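Local atomic coordinates of glutathione S-transferase (Sulfitobacter, PDB entry 4GF0), a protein that binds glutathione and, as expected of a glutathione S-transferase, probably conjugates it through its thiol to electrophilic substrates. Residues A[3-8]-A[29-34]; A[82-87]-A[159-164]; A[139-144]-A[181-186]; A[165-170]-A[188-193]. One frame throughout, in Å; residues are numbered along the deposited sequence. Where two conformers were deposited one is given.

How the interactions relate
Interaction 1 lies in the thioredoxin-like N-terminal domain, and interactions 3 and 4 lie in the helical C-terminal domain. Interaction 2 links the loop between helices 68-78 and 89-111 to the start of helix 162-170. Interactions 3 and 4 are buried; interactions 1 and 2 are partly buried. Backbone hydrogen bonds dominate interaction 1. A single direct one, helped by a water, serves interaction 2. Interactions 3 and 4 depend mainly on apolar side chains. Interactions 2 and 4 share helix 162-170 and touch through Asp-163 and Phe-189. Interactions 3 and 4 share helix 184-194. Interaction 1 stands apart, its centre about 31 Å from that of interaction 3.

Interaction 1 of 4, residues A[3-8]-A[29-34]; sequences MLTLYF and QPVRVD
Strand 4-8 and strand 29-32 run parallel with a 25° angle between their axes, pairing Thr-5 with Gln-29 through to Phe-8 with Arg-32. Five backbone hydrogen bonds join the segments. The straightest is Val-31 N to Leu-6 O, at 2.8 Å and 170°. Beyond the last bridge, Val-33 N still donates to Phe-8 O at 2.8 Å.

Thr-5, Tyr-7, Gln-29 and Val-31 share one face of the sheet. Val-31 branches two ways. Val-31 CG2 meets Thr-5 CG2 at 3.5 Å. Val-31 CG1 lies 3.8 Å from Tyr-7 CD2, the two side chains side by side and pointing the same way. Leu-6, Phe-8, Pro-30 and Arg-32 take the other face, where helix 14-23 packs on Leu-6 and Phe-8. Phe-8 CG sits between its own backbone N and carbonyl carbon (chi1 83°). Its ring reaches across to the neighbouring strand, meeting it obliquely. Phe-8 CE1 is 3.6 Å from Pro-30 CB, and Phe-8 CD1 is 3.3 Å from Val-31 O.

This strand pair belongs to a beta-alpha-beta unit of the thioredoxin-like fold. The backbone bonds fix the register; apolar contacts centre on Val-31 and Phe-8, while polar Gln-29 and Arg-32 are exposed on outer strand 28-32.

Interaction 2 of 4, residues A[82-87]-A[159-164]; sequences AGLVPT and FSLADP
The Phe-159 ring receives Leu-84 CD2 at its edge, near the ring plane, with Leu-84 CD2 3.6 Å from Phe-159 CE2. The two side chains lie side by side and point the same way. The same ring makes a cation-pi contact with Arg-196 and meets the ring of Tyr-153 edge-to-face.

Leu-161 packs on the same loop. Its side chain crosses that of Leu-84 at about a right angle, with Leu-161 CD2 3.7 Å from Leu-84 CB. The other methyl, Leu-161 CD1, touches Val-85 CG2 at 3.6 Å.

One direct hydrogen bond joins the backbones. Leu-161 N donates to Leu-84 O at 3.0 Å, in the carbonyl plane but bent, with 144° at the hydrogen. A water adds a second link by donating to both Gly-83 O and Phe-159 O.

The start of helix 162-170 is held by a capping box. Ser-160 N donates to Asp-163 OD2 at 2.7 Å, on the anti lone pair. Ser-160 OG accepts from Ala-162 N at 3.3 Å; the serine oxygen sits between its own N and carbonyl carbon (chi1 71°), which turns it back to the helix end. Asp-163 OD1 takes a further bond from Val-154 N. A Ser-X-X-Asp capping box at this helix is a known feature of the glutathione transferase family.

Around the contact, helix 68-78 packs on Val-85 and Leu-161 through Asp-73 and Ala-76, Met-95 of helix 89-111 touches Ser-160 and Leu-161, and helix 184-194 reaches Phe-159 through Met-193.

Interaction 3 of 4, residues A[139-144]-A[181-186]; sequences ACADFV and AAYPKI
Tyr-183 has CG anti to its carbonyl carbon (chi1 -57°), and its ring reaches helix 123-148, where Ala-141 CB lies over one face. Ile-186 CD1 is anti to its own CA (chi2 -178°), an extended arm that touches Val-144 CG1 at 3.8 Å. Ala-141 CB makes a CH-pi contact 3.8 Å from the centroid of the Tyr-183 ring, shifted toward the rim. Asp-142 OD1 comes to the edge of the same ring, in its plane. Asp-142 OD1 is 3.1 Å from Tyr-183 OH and also 3.1 Å from Tyr-183 CE1.

Tyr-183 is the N-cap residue of helix 184-194, so the contact docks the beginning of that helix on helix 123-148 in the helical C-terminal domain. Glu-145 joins in: its carboxylate accepts from Lys-185 N and Ile-186 N, two amides of the first turn. An alanine in place of Tyr-183 would probably leave Ala-141 CB without its ring and open a gap between the helices. The side chains of Val-144 and Ile-186 cross at about a right angle. Beyond them, helix 162-170 packs through Leu-166 on Val-144 and through Cys-170 on Ile-186.

Interaction 4 of 4, residues A[165-170]-A[188-193]; sequences YLFVVC and TFMQQM
Phe-167 packs between two methionines of helix 184-194. Phe-167 CD1 is 3.5 Å from Met-190 SD and 3.4 Å from Met-193 CB. The sulfur of Met-190 makes a Met-aromatic contact, placed obliquely to the Phe-167 ring and 4.6 Å from its centroid. Met-190 CE lies 3.5 Å from Phe-167 CE1. Met-193 and Phe-167 slide past each other in opposite directions, and Met-193 CE meets Phe-167 CB at 3.7 Å.

The Phe-189 ring is the second centre. Leu-166 CD2 lies over one face, 3.9 Å from the centroid of the Phe-189 ring, as a CH-pi contact. Met-193 CG, from the same helix as the ring, lies over the opposite face. Phe-167 N comes to the edge in the ring plane, 3.6 Å from Phe-189 CE2.

Met-190 is bent at chi2 and at chi3 (-79°), the latter turning CE toward the Phe-167 ring. Cys-170 CB supports its sulfur from the next turn of helix 162-170. An alanine in place of Phe-167 would probably open a gap beside Met-190 and Met-193 and leave the Met-190 sulfur without its aromatic partner.

Outside this shell, Ile-19 of helix 14-23 and Leu-208 touch Phe-167, and Asp-163 touches Phe-189 and Met-193. The two helix segments cross at -111° with axes 10.4 Å apart. The contact belongs to the all-helical C-terminal domain of the glutathione transferase fold. On helix 162-170, Tyr-165 points away from helix 184-194 and touches the bound glutathione.

Interaction 1 of 4, residues A[3-8]-A[29-34]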
loop_
_atom_site.group_PDB
_atom_site.type_symbol
_atom_site.label_atom_id
_atom_site.label_comp_id
_atom_site.label_asym_id
_atom_site.label_seq_id
_atom_site.Cartn_x
_atom_site.Cartn_y
_atom_site.Cartn_z
ATOM N N MET A 3 -3.103 -25.422 -6.509
ATOM C CA MET A 3 -2.617 -24.584 -5.423
ATOM C C MET A 3 -2.174 -23.214 -5.897
ATOM O O MET A 3 -1.842 -23.015 -7.071
ATOM C CB MET A 3 -1.404 -25.238 -4.758
ATOM C CG MET A 3 -1.620 -26.628 -4.227
ATOM S SD MET A 3 -0.070 -27.185 -3.500
ATOM C CE MET A 3 -0.495 -28.874 -3.090
ATOM N N LEU A 4 -2.140 -22.287 -4.950
ATOM C CA LEU A 4 -1.575 -20.965 -5.153
ATOM C C LEU A 4 -0.071 -21.079 -5.341
ATOM O O LEU A 4 0.570 -21.918 -4.709
ATOM C CB LEU A 4 -1.824 -20.130 -3.902
ATOM C CG LEU A 4 -3.274 -19.875 -3.511
ATOM C CD1 LEU A 4 -3.327 -19.081 -2.205
ATOM C CD2 LEU A 4 -3.957 -19.119 -4.628
ATOM N N THR A 5 0.492 -20.205 -6.169
ATOM C CA THR A 5 1.937 -20.123 -6.331
ATOM C C THR A 5 2.390 -18.742 -5.901
ATOM O O THR A 5 1.890 -17.731 -6.398
ATOM C CB THR A 5 2.342 -20.350 -7.791
ATOM O OG1 THR A 5 1.806 -21.597 -8.241
ATOM C CG2 THR A 5 3.865 -20.381 -7.924
ATOM N N LEU A 6 3.343 -18.695 -4.976
ATOM C CA LEU A 6 3.816 -17.419 -4.464
ATOM C C LEU A 6 5.238 -17.197 -4.921
ATOM O O LEU A 6 6.116 -17.994 -4.608
ATOM C CB LEU A 6 3.795 -17.417 -2.940
ATOM C CG LEU A 6 4.378 -16.152 -2.304
ATOM C CD1 LEU A 6 3.466 -14.963 -2.572
ATOM C CD2 LEU A 6 4.542 -16.374 -0.799
ATOM N N TYR A 7 5.466 -16.102 -5.641
ATOM C CA TYR A 7 6.821 -15.712 -6.005
ATOM C C TYR A 7 7.376 -14.852 -4.873
ATOM O O TYR A 7 6.769 -13.864 -4.492
ATOM C CB TYR A 7 6.794 -14.933 -7.320
ATOM C CG TYR A 7 6.305 -15.792 -8.454
ATOM C CD1 TYR A 7 4.950 -15.944 -8.709
ATOM C CD2 TYR A 7 7.204 -16.488 -9.250
ATOM C CE1 TYR A 7 4.508 -16.764 -9.751
ATOM C CE2 TYR A 7 6.770 -17.291 -10.283
ATOM C CZ TYR A 7 5.429 -17.427 -10.524
ATOM O OH TYR A 7 5.013 -18.233 -11.559
ATOM N N PHE A 8 8.523 -15.249 -4.340
ATOM C CA PHE A 8 9.051 -14.622 -3.141
ATOM C C PHE A 8 10.566 -14.598 -3.189
ATOM O O PHE A 8 11.198 -15.270 -4.011
ATOM C CB PHE A 8 8.622 -15.427 -1.905
ATOM C CG PHE A 8 9.512 -16.604 -1.626
ATOM C CD1 PHE A 8 9.352 -17.793 -2.333
ATOM C CD2 PHE A 8 10.531 -16.523 -0.679
ATOM C CE1 PHE A 8 10.187 -18.881 -2.091
ATOM C CE2 PHE A 8 11.370 -17.598 -0.450
ATOM C CZ PHE A 8 11.195 -18.779 -1.153
ATOM N N GLN A 29 2.621 -23.248 -3.363
ATOM C CA GLN A 29 3.892 -23.549 -3.993
ATOM C C GLN A 29 4.725 -22.280 -4.002
ATOM O O GLN A 29 4.400 -21.333 -4.721
ATOM C CB GLN A 29 3.654 -23.986 -5.437
ATOM C CG GLN A 29 2.771 -25.207 -5.598
ATOM C CD GLN A 29 3.560 -26.494 -5.601
ATOM O OE1 GLN A 29 4.727 -26.522 -5.208
ATOM N NE2 GLN A 29 2.931 -27.571 -6.057
ATOM N N PRO A 30 5.797 -22.254 -3.199
ATOM C CA PRO A 30 6.706 -21.098 -3.197
ATOM C C PRO A 30 7.714 -21.171 -4.352
ATOM O O PRO A 30 8.293 -22.235 -4.597
ATOM C CB PRO A 30 7.455 -21.236 -1.864
ATOM C CG PRO A 30 6.763 -22.347 -1.106
ATOM C CD PRO A 30 6.107 -23.212 -2.127
ATOM N N VAL A 31 7.911 -20.057 -5.051
ATOM C CA VAL A 31 8.923 -19.972 -6.093
ATOM C C VAL A 31 9.899 -18.878 -5.739
ATOM O O VAL A 31 9.517 -17.712 -5.629
ATOM C CB VAL A 31 8.312 -19.646 -7.461
ATOM C CG1 VAL A 31 9.420 -19.454 -8.508
ATOM C CG2 VAL A 31 7.357 -20.735 -7.878
ATOM N N ARG A 32 11.166 -19.246 -5.579
ATOM C CA ARG A 32 12.171 -18.262 -5.189
ATOM C C ARG A 32 12.641 -17.430 -6.382
ATOM O O ARG A 32 12.965 -17.971 -7.441
ATOM C CB ARG A 32 13.360 -18.947 -4.500
ATOM C CG ARG A 32 14.427 -17.966 -4.020
ATOM C CD ARG A 32 15.389 -18.620 -3.035
ATOM N NE ARG A 32 16.168 -19.696 -3.641
ATOM C CZ ARG A 32 17.270 -19.507 -4.364
ATOM N NH1 ARG A 32 17.720 -18.278 -4.586
ATOM N NH2 ARG A 32 17.919 -20.549 -4.869
ATOM N N VAL A 33 12.641 -16.106 -6.213
ATOM C CA VAL A 33 13.148 -15.195 -7.224
ATOM C C VAL A 33 14.496 -14.696 -6.724
ATOM O O VAL A 33 14.581 -14.119 -5.643
ATOM C CB VAL A 33 12.186 -14.017 -7.447
ATOM C CG1 VAL A 33 12.751 -13.059 -8.478
ATOM C CG2 VAL A 33 10.813 -14.537 -7.881
ATOM N N ASP A 34 15.547 -14.944 -7.497
ATOM C CA ASP A 34 16.921 -14.720 -7.042
ATOM C C ASP A 34 17.437 -13.303 -7.335
ATOM O O ASP A 34 17.782 -12.985 -8.475
ATOM C CB ASP A 34 17.835 -15.763 -7.689
ATOM C CG ASP A 34 19.230 -15.777 -7.096
ATOM O OD1 ASP A 34 19.452 -15.143 -6.043
ATOM O OD2 ASP A 34 20.107 -16.443 -7.684
#

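Interaction 2 of 4, residues A[82-87]-A[159-164]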
loop_
_atom_site.group_PDB
_atom_site.type_symbol
_atom_site.label_atom_id
_atom_site.label_comp_id
_atom_site.label_asym_id
_atom_site.label_seq_id
_atom_site.Cartn_x
_atom_site.Cartn_y
_atom_site.Cartn_z
ATOM N N ALA A 82 -9.836 -18.615 9.054
ATOM C CA ALA A 82 -8.622 -18.222 9.767
ATOM C C ALA A 82 -8.844 -16.969 10.608
ATOM O O ALA A 82 -8.026 -16.649 11.465
ATOM C CB ALA A 82 -7.478 -18.000 8.796
ATOM N N GLY A 83 -9.940 -16.259 10.357
ATOM C CA GLY A 83 -10.254 -15.045 11.100
ATOM C C GLY A 83 -9.181 -13.971 11.012
ATOM O O GLY A 83 -8.930 -13.247 11.979
ATOM N N LEU A 84 -8.553 -13.850 9.846
ATOM C CA LEU A 84 -7.444 -12.904 9.690
ATOM C C LEU A 84 -7.872 -11.436 9.594
ATOM O O LEU A 84 -7.048 -10.540 9.763
ATOM C CB LEU A 84 -6.595 -13.283 8.476
ATOM C CG LEU A 84 -5.812 -14.594 8.628
ATOM C CD1 LEU A 84 -5.243 -15.042 7.281
ATOM C CD2 LEU A 84 -4.699 -14.399 9.641
ATOM N N VAL A 85 -9.147 -11.192 9.310
ATOM C CA VAL A 85 -9.694 -9.837 9.273
ATOM C C VAL A 85 -10.867 -9.768 10.239
ATOM O O VAL A 85 -11.777 -10.609 10.174
ATOM C CB VAL A 85 -10.185 -9.470 7.854
ATOM C CG1 VAL A 85 -10.839 -8.072 7.838
ATOM C CG2 VAL A 85 -9.035 -9.537 6.863
ATOM N N PRO A 86 -10.857 -8.777 11.145
ATOM C CA PRO A 86 -11.960 -8.609 12.097
ATOM C C PRO A 86 -13.292 -8.357 11.392
ATOM O O PRO A 86 -13.341 -7.722 10.339
ATOM C CB PRO A 86 -11.584 -7.338 12.865
ATOM C CG PRO A 86 -10.151 -7.129 12.615
ATOM C CD PRO A 86 -9.794 -7.770 11.325
ATOM N N THR A 87 -14.381 -8.845 11.972
ATOM C CA THR A 87 -15.697 -8.553 11.415
ATOM C C THR A 87 -16.108 -7.101 11.666
ATOM O O THR A 87 -16.816 -6.506 10.857
ATOM C CB THR A 87 -16.772 -9.510 11.957
ATOM O OG1 THR A 87 -16.812 -9.419 13.384
ATOM C CG2 THR A 87 -16.460 -10.934 11.551
ATOM N N PHE A 159 -4.714 -11.601 16.578
ATOM C CA PHE A 159 -3.859 -11.641 15.402
ATOM C C PHE A 159 -4.660 -11.234 14.162
ATOM O O PHE A 159 -5.862 -11.522 14.059
ATOM C CB PHE A 159 -3.380 -13.086 15.248
ATOM C CG PHE A 159 -2.389 -13.303 14.146
ATOM C CD1 PHE A 159 -1.038 -13.067 14.356
ATOM C CD2 PHE A 159 -2.793 -13.806 12.919
ATOM C CE1 PHE A 159 -0.118 -13.300 13.350
ATOM C CE2 PHE A 159 -1.876 -14.031 11.904
ATOM C CZ PHE A 159 -0.530 -13.781 12.124
ATOM N N SER A 160 -4.006 -10.579 13.206
ATOM C CA SER A 160 -4.691 -10.158 11.982
ATOM C C SER A 160 -3.694 -10.042 10.847
ATOM O O SER A 160 -2.498 -10.244 11.041
ATOM C CB SER A 160 -5.375 -8.796 12.185
ATOM O OG SER A 160 -4.416 -7.750 12.278
ATOM N N LEU A 161 -4.185 -9.685 9.660
ATOM C CA LEU A 161 -3.295 -9.454 8.523
ATOM C C LEU A 161 -2.196 -8.431 8.768
ATOM O O LEU A 161 -1.158 -8.480 8.108
ATOM C CB LEU A 161 -4.081 -8.986 7.297
ATOM C CG LEU A 161 -5.104 -9.942 6.706
ATOM C CD1 LEU A 161 -5.721 -9.214 5.511
ATOM C CD2 LEU A 161 -4.446 -11.268 6.279
ATOM N N ALA A 162 -2.409 -7.499 9.691
ATOM C CA ALA A 162 -1.398 -6.476 9.922
ATOM C C ALA A 162 -0.137 -7.084 10.520
ATOM O O ALA A 162 0.958 -6.560 10.336
ATOM C CB ALA A 162 -1.929 -5.357 10.814
ATOM N N ASP A 163 -0.289 -8.207 11.217
ATOM C CA ASP A 163 0.819 -8.800 11.957
ATOM C C ASP A 163 1.929 -9.429 11.099
ATOM O O ASP A 163 3.101 -9.135 11.329
ATOM C CB ASP A 163 0.293 -9.743 13.042
ATOM C CG ASP A 163 -0.566 -9.012 14.053
ATOM O OD1 ASP A 163 -0.048 -8.042 14.655
ATOM O OD2 ASP A 163 -1.758 -9.378 14.215
ATOM N N PRO A 164 1.581 -10.269 10.107
ATOM C CA PRO A 164 2.673 -10.758 9.254
ATOM C C PRO A 164 3.382 -9.622 8.535
ATOM O O PRO A 164 4.598 -9.647 8.376
ATOM C CB PRO A 164 1.943 -11.606 8.210
ATOM C CG PRO A 164 0.726 -12.079 8.916
ATOM C CD PRO A 164 0.304 -10.939 9.787
HETATM O O HOH W 1 -8.438 -10.752 13.055
#

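Interaction 3 of 4, residues A[139-144]-A[181-186]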
loop_
_atom_site.group_PDB
_atom_site.type_symbol
_atom_site.label_atom_id
_atom_site.label_comp_id
_atom_site.label_asym_id
_atom_site.label_seq_id
_atom_site.Cartn_x
_atom_site.Cartn_y
_atom_site.Cartn_z
ATOM N N ALA A 139 12.244 6.471 13.324
ATOM C CA ALA A 139 11.056 7.310 13.442
ATOM C C ALA A 139 9.816 6.484 13.133
ATOM O O ALA A 139 8.772 6.640 13.779
ATOM C CB ALA A 139 11.148 8.539 12.516
ATOM N N CYS A 140 9.928 5.584 12.159
ATOM C CA CYS A 140 8.823 4.686 11.849
ATOM C C CYS A 140 8.565 3.746 13.018
ATOM O O CYS A 140 7.410 3.510 13.392
ATOM C CB CYS A 140 9.107 3.893 10.573
ATOM S SG CYS A 140 8.939 4.898 9.072
ATOM N N ALA A 141 9.636 3.213 13.597
ATOM C CA ALA A 141 9.490 2.308 14.736
ATOM C C ALA A 141 8.840 3.026 15.922
ATOM O O ALA A 141 8.014 2.438 16.637
ATOM C CB ALA A 141 10.820 1.709 15.127
ATOM N N ASP A 142 9.192 4.297 16.108
ATOM C CA ASP A 142 8.579 5.136 17.143
ATOM C C ASP A 142 7.064 5.182 16.981
ATOM O O ASP A 142 6.307 5.013 17.944
ATOM C CB ASP A 142 9.116 6.568 17.069
ATOM C CG ASP A 142 10.515 6.709 17.617
ATOM O OD1 ASP A 142 11.035 5.747 18.218
ATOM O OD2 ASP A 142 11.089 7.809 17.457
ATOM N N PHE A 143 6.626 5.425 15.752
ATOM C CA PHE A 143 5.204 5.460 15.437
ATOM C C PHE A 143 4.513 4.111 15.593
ATOM O O PHE A 143 3.373 4.043 16.064
ATOM C CB PHE A 143 4.983 5.987 14.023
ATOM C CG PHE A 143 3.538 6.176 13.678
ATOM C CD1 PHE A 143 2.864 7.313 14.092
ATOM C CD2 PHE A 143 2.853 5.222 12.953
ATOM C CE1 PHE A 143 1.526 7.499 13.782
ATOM C CE2 PHE A 143 1.514 5.396 12.645
ATOM C CZ PHE A 143 0.853 6.540 13.057
ATOM N N VAL A 144 5.174 3.038 15.167
ATOM C CA VAL A 144 4.638 1.703 15.373
ATOM C C VAL A 144 4.386 1.473 16.860
ATOM O O VAL A 144 3.307 1.028 17.254
ATOM C CB VAL A 144 5.604 0.617 14.851
ATOM C CG1 VAL A 144 5.204 -0.762 15.380
ATOM C CG2 VAL A 144 5.616 0.615 13.330
ATOM N N ALA A 181 15.109 -3.858 20.381
ATOM C CA ALA A 181 15.095 -3.939 21.839
ATOM C C ALA A 181 14.737 -2.615 22.519
ATOM O O ALA A 181 14.297 -2.597 23.670
ATOM C CB ALA A 181 16.437 -4.418 22.326
ATOM N N ALA A 182 14.929 -1.504 21.817
ATOM C CA ALA A 182 14.597 -0.196 22.383
ATOM C C ALA A 182 13.083 0.024 22.413
ATOM O O ALA A 182 12.600 1.001 22.985
ATOM C CB ALA A 182 15.284 0.910 21.609
ATOM N N TYR A 183 12.339 -0.897 21.803
ATOM C CA TYR A 183 10.886 -0.781 21.690
ATOM C C TYR A 183 10.219 -1.975 22.344
ATOM O O TYR A 183 10.150 -3.045 21.734
ATOM C CB TYR A 183 10.497 -0.732 20.210
ATOM C CG TYR A 183 11.174 0.390 19.464
ATOM C CD1 TYR A 183 10.594 1.645 19.398
ATOM C CD2 TYR A 183 12.392 0.201 18.836
ATOM C CE1 TYR A 183 11.210 2.680 18.720
ATOM C CE2 TYR A 183 13.016 1.230 18.161
ATOM C CZ TYR A 183 12.415 2.468 18.106
ATOM O OH TYR A 183 13.028 3.498 17.433
ATOM N N PRO A 184 9.740 -1.806 23.588
ATOM C CA PRO A 184 9.230 -2.958 24.345
ATOM C C PRO A 184 8.061 -3.678 23.673
ATOM O O PRO A 184 8.067 -4.910 23.638
ATOM C CB PRO A 184 8.814 -2.357 25.703
ATOM C CG PRO A 184 8.875 -0.868 25.539
ATOM C CD PRO A 184 9.830 -0.588 24.418
ATOM N N LYS A 185 7.089 -2.943 23.131
ATOM C CA LYS A 185 5.951 -3.594 22.487
ATOM C C LYS A 185 6.341 -4.304 21.194
ATOM O O LYS A 185 5.855 -5.403 20.916
ATOM C CB LYS A 185 4.791 -2.619 22.276
ATOM C CG LYS A 185 4.070 -2.261 23.575
ATOM C CD LYS A 185 2.724 -1.613 23.301
ATOM C CE LYS A 185 2.920 -0.254 22.687
ATOM N NZ LYS A 185 1.640 0.363 22.241
ATOM N N ILE A 186 7.227 -3.689 20.415
ATOM C CA ILE A 186 7.738 -4.339 19.214
ATOM C C ILE A 186 8.483 -5.609 19.606
ATOM O O ILE A 186 8.349 -6.639 18.955
ATOM C CB ILE A 186 8.664 -3.405 18.393
ATOM C CG1 ILE A 186 7.848 -2.268 17.773
ATOM C CG2 ILE A 186 9.379 -4.184 17.291
ATOM C CD1 ILE A 186 8.674 -1.314 16.907
#

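Interaction 4 of 4, residues A[165-170]-A[188-193]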
loop_
_atom_site.group_PDB
_atom_site.type_symbol
_atom_site.label_atom_id
_atom_site.label_comp_id
_atom_site.label_asym_id
_atom_site.label_seq_id
_atom_site.Cartn_x
_atom_site.Cartn_y
_atom_site.Cartn_z
ATOM N N TYR A 165 2.604 -8.645 8.089
ATOM C CA TYR A 165 3.139 -7.470 7.422
ATOM C C TYR A 165 4.109 -6.739 8.350
ATOM O O TYR A 165 5.250 -6.454 7.963
ATOM C CB TYR A 165 1.983 -6.547 6.995
ATOM C CG TYR A 165 2.239 -5.702 5.773
ATOM C CD1 TYR A 165 3.530 -5.327 5.405
ATOM C CD2 TYR A 165 1.182 -5.255 4.996
ATOM C CE1 TYR A 165 3.759 -4.533 4.270
ATOM C CE2 TYR A 165 1.394 -4.481 3.869
ATOM C CZ TYR A 165 2.674 -4.116 3.514
ATOM O OH TYR A 165 2.846 -3.333 2.393
ATOM N N LEU A 166 3.684 -6.464 9.582
ATOM C CA LEU A 166 4.528 -5.719 10.523
ATOM C C LEU A 166 5.755 -6.525 10.909
ATOM O O LEU A 166 6.845 -5.982 11.040
ATOM C CB LEU A 166 3.736 -5.341 11.778
ATOM C CG LEU A 166 4.516 -4.542 12.822
ATOM C CD1 LEU A 166 4.927 -3.186 12.251
ATOM C CD2 LEU A 166 3.657 -4.380 14.071
ATOM N N PHE A 167 5.576 -7.826 11.079
ATOM C CA PHE A 167 6.691 -8.683 11.466
ATOM C C PHE A 167 7.838 -8.634 10.454
ATOM O O PHE A 167 9.003 -8.462 10.820
ATOM C CB PHE A 167 6.206 -10.118 11.622
ATOM C CG PHE A 167 7.302 -11.089 11.934
ATOM C CD1 PHE A 167 7.947 -11.053 13.159
ATOM C CD2 PHE A 167 7.685 -12.037 11.001
ATOM C CE1 PHE A 167 8.966 -11.963 13.459
ATOM C CE2 PHE A 167 8.703 -12.945 11.289
ATOM C CZ PHE A 167 9.343 -12.903 12.519
ATOM N N VAL A 168 7.515 -8.803 9.179
ATOM C CA VAL A 168 8.563 -8.814 8.169
ATOM C C VAL A 168 9.260 -7.456 8.073
ATOM O O VAL A 168 10.477 -7.386 7.913
ATOM C CB VAL A 168 8.033 -9.293 6.795
ATOM C CG1 VAL A 168 9.115 -9.136 5.737
ATOM C CG2 VAL A 168 7.593 -10.749 6.895
ATOM N N VAL A 169 8.506 -6.374 8.218
ATOM C CA VAL A 169 9.115 -5.046 8.202
ATOM C C VAL A 169 10.007 -4.824 9.423
ATOM O O VAL A 169 11.133 -4.337 9.296
ATOM C CB VAL A 169 8.062 -3.928 8.100
ATOM C CG1 VAL A 169 8.732 -2.546 8.179
ATOM C CG2 VAL A 169 7.262 -4.068 6.795
ATOM N N CYS A 170 9.530 -5.202 10.609
ATOM C CA CYS A 170 10.338 -4.988 11.816
ATOM C C CYS A 170 11.580 -5.869 11.823
ATOM O O CYS A 170 12.581 -5.576 12.489
ATOM C CB CYS A 170 9.503 -5.218 13.077
ATOM S SG CYS A 170 8.312 -3.912 13.362
ATOM N N THR A 188 8.044 -7.542 22.315
ATOM C CA THR A 188 7.078 -8.571 22.701
ATOM C C THR A 188 6.378 -9.123 21.471
ATOM O O THR A 188 6.161 -10.329 21.364
ATOM C CB THR A 188 6.040 -8.034 23.696
ATOM O OG1 THR A 188 6.703 -7.661 24.914
ATOM C CG2 THR A 188 5.000 -9.102 23.997
ATOM N N PHE A 189 6.037 -8.234 20.543
ATOM C CA PHE A 189 5.389 -8.621 19.288
ATOM C C PHE A 189 6.252 -9.604 18.493
ATOM O O PHE A 189 5.767 -10.635 18.016
ATOM C CB PHE A 189 5.070 -7.360 18.461
ATOM C CG PHE A 189 4.704 -7.643 17.032
ATOM C CD1 PHE A 189 3.445 -8.147 16.707
ATOM C CD2 PHE A 189 5.613 -7.399 16.007
ATOM C CE1 PHE A 189 3.100 -8.422 15.376
ATOM C CE2 PHE A 189 5.265 -7.664 14.669
ATOM C CZ PHE A 189 4.013 -8.176 14.359
ATOM N N MET A 190 7.534 -9.293 18.347
ATOM C CA MET A 190 8.434 -10.162 17.599
ATOM C C MET A 190 8.569 -11.510 18.291
ATOM O O MET A 190 8.677 -12.528 17.634
ATOM C CB MET A 190 9.820 -9.521 17.442
ATOM C CG MET A 190 9.815 -8.200 16.676
ATOM S SD MET A 190 9.232 -8.369 14.978
ATOM C CE MET A 190 10.703 -9.024 14.168
ATOM N N GLN A 191 8.568 -11.520 19.614
ATOM C CA GLN A 191 8.647 -12.798 20.333
ATOM C C GLN A 191 7.412 -13.665 20.140
ATOM O O GLN A 191 7.521 -14.891 20.047
ATOM C CB GLN A 191 8.890 -12.565 21.812
ATOM C CG GLN A 191 10.259 -11.982 22.081
ATOM C CD GLN A 191 10.375 -11.452 23.475
ATOM O OE1 GLN A 191 9.379 -11.336 24.190
ATOM N NE2 GLN A 191 11.594 -11.121 23.879
ATOM N N GLN A 192 6.237 -13.043 20.104
ATOM C CA GLN A 192 5.011 -13.799 19.864
ATOM C C GLN A 192 5.005 -14.340 18.444
ATOM O O GLN A 192 4.651 -15.492 18.218
ATOM C CB GLN A 192 3.763 -12.939 20.101
ATOM C CG GLN A 192 3.589 -12.480 21.547
ATOM C CD GLN A 192 3.441 -13.644 22.505
ATOM O OE1 GLN A 192 2.852 -14.679 22.166
ATOM N NE2 GLN A 192 3.982 -13.488 23.709
ATOM N N MET A 193 5.396 -13.500 17.491
ATOM C CA MET A 193 5.403 -13.893 16.083
ATOM C C MET A 193 6.365 -15.054 15.830
ATOM O O MET A 193 6.024 -16.024 15.145
ATOM C CB MET A 193 5.763 -12.697 15.194
ATOM C CG MET A 193 4.673 -11.615 15.124
ATOM S SD MET A 193 3.129 -12.237 14.405
ATOM C CE MET A 193 3.607 -12.542 12.702
#